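Local atomic coordinates of mannitol dehydrogenase (Helicobacter pylori, PDB entry 3TWO), a protein that probably catalyses the NADP(H)-dependent, zinc-assisted interconversion of cinnamyl alcohols and the corresponding aldehydes, as a member of the medium-chain alcohol dehydrogenase family. Residues D31-I36 against S133-V138; P59-H64 against P127-Y132. All coordinates share one frame; numbering follows the deposited sequence.

Contact 1: residues D31-I36 against S133-V138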
loop_
_atom_site.group_PDB
_atom_site.type_symbol
_atom_site.label_atom_id
_atom_site.label_comp_id
_atom_site.label_asym_id
_atom_site.label_seq_id
_atom_site.Cartn_x
_atom_site.Cartn_y
_atom_site.Cartn_z
ATOM N N ASP B 31 32.582 -21.988 4.832
ATOM C CA ASP B 31 31.961 -21.564 6.109
ATOM C C ASP B 31 32.986 -20.879 7.014
ATOM O O ASP B 31 34.208 -21.066 6.865
ATOM C CB ASP B 31 31.409 -22.781 6.884
ATOM C CG ASP B 31 30.194 -23.423 6.222
ATOM O OD1 ASP B 31 29.429 -22.706 5.538
ATOM O OD2 ASP B 31 30.006 -24.661 6.400
ATOM N N VAL B 32 32.474 -20.137 7.982
ATOM C CA VAL B 32 33.259 -19.708 9.140
ATOM C C VAL B 32 32.526 -20.080 10.429
ATOM O O VAL B 32 31.292 -20.111 10.471
ATOM C CB VAL B 32 33.493 -18.172 9.136
ATOM C CG1 VAL B 32 34.188 -17.786 7.841
ATOM C CG2 VAL B 32 32.153 -17.374 9.310
ATOM N N LEU B 33 33.312 -20.391 11.451
ATOM C CA LEU B 33 32.854 -20.713 12.810
ATOM C C LEU B 33 33.071 -19.460 13.632
ATOM O O LEU B 33 34.196 -18.972 13.754
ATOM C CB LEU B 33 33.727 -21.845 13.394
ATOM C CG LEU B 33 33.616 -22.191 14.876
ATOM C CD1 LEU B 33 32.185 -22.366 15.250
ATOM C CD2 LEU B 33 34.481 -23.471 15.234
ATOM N N ILE B 34 31.992 -18.939 14.190
ATOM C CA ILE B 34 32.004 -17.715 14.938
ATOM C C ILE B 34 31.724 -18.043 16.375
ATOM O O ILE B 34 30.740 -18.738 16.681
ATOM C CB ILE B 34 30.913 -16.777 14.392
ATOM C CG1 ILE B 34 31.266 -16.334 12.942
ATOM C CG2 ILE B 34 30.685 -15.615 15.379
ATOM C CD1 ILE B 34 30.118 -15.641 12.148
ATOM N N ASP B 35 32.588 -17.567 17.262
ATOM C CA ASP B 35 32.303 -17.544 18.689
ATOM C C ASP B 35 31.436 -16.321 18.970
ATOM O O ASP B 35 31.851 -15.205 18.680
ATOM C CB ASP B 35 33.590 -17.383 19.523
ATOM C CG ASP B 35 34.094 -18.691 20.068
ATOM O OD1 ASP B 35 33.867 -19.753 19.447
ATOM O OD2 ASP B 35 34.742 -18.659 21.143
ATOM N N ILE B 36 30.283 -16.534 19.577
ATOM C CA ILE B 36 29.304 -15.466 19.793
ATOM C C ILE B 36 29.570 -14.722 21.113
ATOM O O ILE B 36 29.639 -15.339 22.182
ATOM C CB ILE B 36 27.895 -16.023 19.768
ATOM C CG1 ILE B 36 27.568 -16.561 18.367
ATOM C CG2 ILE B 36 26.856 -14.953 20.183
ATOM C CD1 ILE B 36 26.165 -17.190 18.264
ATOM N N SER B 133 23.354 -18.608 21.839
ATOM C CA SER B 133 24.199 -19.802 21.910
ATOM C C SER B 133 25.651 -19.344 21.847
ATOM O O SER B 133 25.914 -18.154 21.578
ATOM C CB SER B 133 23.883 -20.730 20.730
ATOM O OG SER B 133 24.253 -20.162 19.476
ATOM N N ASN B 134 26.596 -20.277 22.022
ATOM C CA ASN B 134 27.991 -19.885 22.165
ATOM C C ASN B 134 28.728 -19.788 20.840
ATOM O O ASN B 134 29.826 -19.244 20.787
ATOM C CB ASN B 134 28.752 -20.804 23.162
ATOM C CG ASN B 134 28.826 -22.272 22.704
ATOM O OD1 ASN B 134 29.694 -23.047 23.161
ATOM N ND2 ASN B 134 27.930 -22.669 21.847
ATOM N N ASN B 135 28.145 -20.341 19.771
ATOM C CA ASN B 135 28.812 -20.276 18.485
ATOM C C ASN B 135 27.796 -20.469 17.379
ATOM O O ASN B 135 26.647 -20.826 17.665
ATOM C CB ASN B 135 29.964 -21.334 18.403
ATOM C CG ASN B 135 29.461 -22.765 18.466
ATOM O OD1 ASN B 135 28.415 -23.103 17.902
ATOM N ND2 ASN B 135 30.237 -23.647 19.125
ATOM N N ILE B 136 28.228 -20.267 16.134
ATOM C CA ILE B 136 27.364 -20.435 14.977
ATOM C C ILE B 136 28.293 -20.655 13.778
ATOM O O ILE B 136 29.465 -20.142 13.772
ATOM C CB ILE B 136 26.387 -19.236 14.764
ATOM C CG1 ILE B 136 25.265 -19.624 13.794
ATOM C CG2 ILE B 136 27.104 -17.975 14.275
ATOM C CD1 ILE B 136 24.178 -18.609 13.665
ATOM N N VAL B 137 27.826 -21.458 12.812
ATOM C CA VAL B 137 28.610 -21.781 11.596
ATOM C C VAL B 137 27.875 -21.171 10.399
ATOM O O VAL B 137 26.739 -21.553 10.144
ATOM C CB VAL B 137 28.779 -23.353 11.392
ATOM C CG1 VAL B 137 29.640 -23.679 10.168
ATOM C CG2 VAL B 137 29.388 -23.999 12.634
ATOM N N VAL B 138 28.494 -20.221 9.694
ATOM C CA VAL B 138 27.819 -19.463 8.650
ATOM C C VAL B 138 28.637 -19.430 7.349
ATOM O O VAL B 138 29.859 -19.198 7.400
ATOM C CB VAL B 138 27.544 -18.002 9.119
ATOM C CG1 VAL B 138 26.740 -17.251 8.070
ATOM C CG2 VAL B 138 26.803 -17.983 10.457
#

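Contact 2: residues P59-H64 against P127-Y132. With ZN (zinc ion), chain G.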
loop_
_atom_site.group_PDB
_atom_site.type_symbol
_atom_site.label_atom_id
_atom_site.label_comp_id
_atom_site.label_asym_id
_atom_site.label_seq_id
_atom_site.Cartn_x
_atom_site.Cartn_y
_atom_site.Cartn_z
ATOM N N PRO B 59 12.764 -28.173 19.478
ATOM C CA PRO B 59 13.317 -27.101 20.290
ATOM C C PRO B 59 13.887 -25.928 19.481
ATOM O O PRO B 59 14.600 -26.119 18.433
ATOM C CB PRO B 59 14.435 -27.772 21.096
ATOM C CG PRO B 59 14.883 -28.948 20.289
ATOM C CD PRO B 59 13.606 -29.403 19.512
ATOM N N MET B 60 13.593 -24.731 19.947
ATOM C CA MET B 60 13.935 -23.537 19.166
ATOM C C MET B 60 14.969 -22.704 19.888
ATOM O O MET B 60 14.880 -22.492 21.101
ATOM C CB MET B 60 12.712 -22.677 18.941
ATOM C CG MET B 60 12.952 -21.397 18.108
ATOM S SD MET B 60 11.473 -20.343 17.871
ATOM C CE MET B 60 10.307 -21.511 17.156
ATOM N N ILE B 61 15.939 -22.195 19.150
ATOM C CA ILE B 61 16.905 -21.274 19.758
ATOM C C ILE B 61 16.885 -19.986 18.974
ATOM O O ILE B 61 17.502 -19.900 17.898
ATOM C CB ILE B 61 18.347 -21.843 19.786
ATOM C CG1 ILE B 61 18.454 -23.025 20.765
ATOM C CG2 ILE B 61 19.367 -20.768 20.224
ATOM C CD1 ILE B 61 19.866 -23.666 20.899
ATOM N N PRO B 62 16.171 -18.974 19.475
ATOM C CA PRO B 62 16.058 -17.743 18.686
ATOM C C PRO B 62 17.329 -16.887 18.772
ATOM O O PRO B 62 18.380 -17.363 19.295
ATOM C CB PRO B 62 14.851 -17.011 19.322
ATOM C CG PRO B 62 14.183 -18.041 20.213
ATOM C CD PRO B 62 15.337 -18.918 20.678
ATOM N N GLY B 63 17.216 -15.634 18.295
ATOM C CA GLY B 63 18.330 -14.715 18.272
ATOM C C GLY B 63 18.932 -14.587 16.902
ATOM O O GLY B 63 19.441 -15.560 16.339
ATOM N N HIS B 64 18.778 -13.400 16.306
ATOM C CA HIS B 64 19.385 -13.129 15.005
ATOM C C HIS B 64 20.002 -11.748 15.012
ATOM O O HIS B 64 20.036 -11.093 14.001
ATOM C CB HIS B 64 18.414 -13.344 13.822
ATOM C CG HIS B 64 17.119 -12.596 13.926
ATOM N ND1 HIS B 64 15.987 -12.994 13.245
ATOM C CD2 HIS B 64 16.758 -11.502 14.658
ATOM C CE1 HIS B 64 14.979 -12.190 13.556
ATOM N NE2 HIS B 64 15.424 -11.282 14.412
ATOM N N PRO B 127 16.838 -28.396 11.482
ATOM C CA PRO B 127 16.385 -27.086 11.978
ATOM C C PRO B 127 17.576 -26.154 12.264
ATOM O O PRO B 127 18.526 -26.601 12.894
ATOM C CB PRO B 127 15.636 -27.447 13.268
ATOM C CG PRO B 127 15.676 -28.968 13.389
ATOM C CD PRO B 127 16.758 -29.454 12.510
ATOM N N HIS B 128 17.566 -24.895 11.779
ATOM C CA HIS B 128 18.698 -24.006 12.091
ATOM C C HIS B 128 18.521 -23.395 13.493
ATOM O O HIS B 128 17.394 -23.122 13.904
ATOM C CB HIS B 128 18.941 -22.881 11.061
ATOM C CG HIS B 128 20.349 -22.372 11.123
ATOM N ND1 HIS B 128 21.384 -22.972 10.430
ATOM C CD2 HIS B 128 20.919 -21.412 11.886
ATOM C CE1 HIS B 128 22.526 -22.388 10.748
ATOM N NE2 HIS B 128 22.268 -21.428 11.620
ATOM N N MET B 129 19.623 -23.225 14.218
ATOM C CA MET B 129 19.587 -22.738 15.605
ATOM C C MET B 129 20.178 -21.340 15.638
ATOM O O MET B 129 21.185 -21.089 14.996
ATOM C CB MET B 129 20.409 -23.623 16.536
ATOM C CG MET B 129 19.853 -25.066 16.712
ATOM S SD MET B 129 18.169 -25.063 17.379
ATOM C CE MET B 129 17.258 -25.875 16.080
ATOM N N GLY B 130 19.590 -20.456 16.436
ATOM C CA GLY B 130 19.956 -19.046 16.410
ATOM C C GLY B 130 21.105 -18.610 17.298
ATOM O O GLY B 130 22.006 -19.419 17.675
ATOM N N GLY B 131 21.027 -17.334 17.678
ATOM C CA GLY B 131 22.110 -16.638 18.302
ATOM C C GLY B 131 22.156 -16.686 19.809
ATOM O O GLY B 131 23.168 -16.248 20.377
ATOM N N TYR B 132 21.116 -17.236 20.491
ATOM C CA TYR B 132 21.225 -17.413 21.976
ATOM C C TYR B 132 22.118 -18.611 22.311
ATOM O O TYR B 132 21.678 -19.549 22.944
ATOM C CB TYR B 132 19.864 -17.635 22.706
ATOM C CG TYR B 132 18.774 -16.609 22.541
ATOM C CD1 TYR B 132 19.014 -15.335 21.956
ATOM C CD2 TYR B 132 17.500 -16.893 22.987
ATOM C CE1 TYR B 132 17.953 -14.385 21.801
ATOM C CE2 TYR B 132 16.427 -15.903 22.877
ATOM C CZ TYR B 132 16.664 -14.688 22.268
ATOM O OH TYR B 132 15.603 -13.791 22.098
HETATM ZN ZN ZN G . 14.575 -9.351 14.098
HETATM O O HOH W 1 15.582 -22.472 16.089
#

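Contact 1: residues D31-I36 against S133-V138
I36 turns CG1 anti to its carbonyl carbon (chi1 -65°) and extends CD1 from there, which carries CD1 to the carbonyl oxygens of S133 and N135, with S133 O at 3.5 Å; I34, with nearly the same first torsion (chi1 -66°) and an extended second one, sends its CD1 to 4.4 Å from V138 CG2. Both belong to an antiparallel pair of strands in the GroES-like catalytic domain of a medium-chain dehydrogenase, where 31-36 runs against 135-138. V32 with V138 and I34 with I136 are hydrogen-bonded pairs, each joined by two backbone bonds, whereas L33 with V137 and D35 with N135 are the non-hydrogen-bonded pairs between and beyond them. The bond from I34 N to I136 O, 2.8 Å, is nearly straight (173°). A fifth, from I36 N to N134 O, prolongs the pairing past the start of strand 135-138, but its donor stands above the carbonyl plane of N134.

Beta-branched residues suit such extended backbone, and one face of the pair is built from V32, I34, I136 and V138. There the pairing itself sets I34 CB 4.0 Å from I136 CG2; V86 and V88 of strand 85-88 pack against I34, and V88 also meets V138. On the other face, L33 CD1 comes within 4.0 Å of N135 CB and also meets V137 CG2. N135 is a polar residue in a buried place, and its amide is satisfied at both ends: OD1 bonds to S5 OG and ND2 to Q4 O. D31 OD2 likewise takes the amide of G28, while D31 CB rests 3.8 Å from V137 CG1. At the far end of the strand pair, I36 CD1 sits 3.7 Å from S133 OG, a hydroxyl that is hydrogen-bonded to G130 O.

Contact 2: residues P59-H64 against P127-Y132
Three successive carbonyls, those of I61, P62 and G63, each accept a backbone amide from the three successive residues G130, G131 and Y132, although neither segment is a strand and the order is not simple: I61 O takes G130 N, P62 O takes Y132 N, and G63 O takes G131 N. The direct hydrogen bonds between the loops are thus all main-chain. The bond from G130 N to I61 O is short at 2.6 Å but clearly bent, and that from Y132 N to P62 O, 3.0 Å, is the straightest of the three, with its donor in the carbonyl plane.

Glycines make this closeness possible. At G130 a side chain would run into all three accepting carbonyls. At G63, whose phi is positive (102°), the backbone angles alone would jam a CB against the carbonyl oxygen of P62, and it would also strike the Y132 ring. The bare CA of G63 instead lies 3.6 Å from Y132 CE1. P62 O stands over one face of that ring, toward its rim; the proline's CD comes 3.8 Å from Y132 CD2, and the two side chains cross obliquely. The tyrosine hydroxyl is hydrogen-bonded to Y327 OH of helix 323-331.

At the other end, I61 and M129 cross at about a right angle, with I61 CG1 4.0 Å from M129 SD. The flexible thioether, bent at chi2 and chi3, folds its CE to 3.6 Å from P59 O. One water accepts from I61 N and donates to H128 O, bridging the backbones. Beyond G63, H64 NE2 binds the zinc ion at 2.1 Å, with C42 and C160 completing the protein ligands; the bond from G131 N to G63 O holds the carbonyl just before this metal ligand, consistent with a fixed placement of the imidazole.

How the contacts relate
Contact 2 is nested within the chain loop that contact 1 closes, and Y132 is followed directly by S133, so one continuous run, 127-138, serves both. Their centres lie 12 Å apart and they touch: I36 CD1 is 3.8 Å from G131 O, and I136 CD1 is 4.1 Å from M129 O, which places isoleucines of the sheet against the M129-G131 backbone. The active site is approached in steps. The I136 side chain is about 13 Å from a bound zinc ion, whereas contact 2 contributes H64 as a zinc ligand. Contact 2 thereby links the catalytic-domain sheet to the loop carrying H64, while NADPH lies about 10 Å from the Y132 side chain.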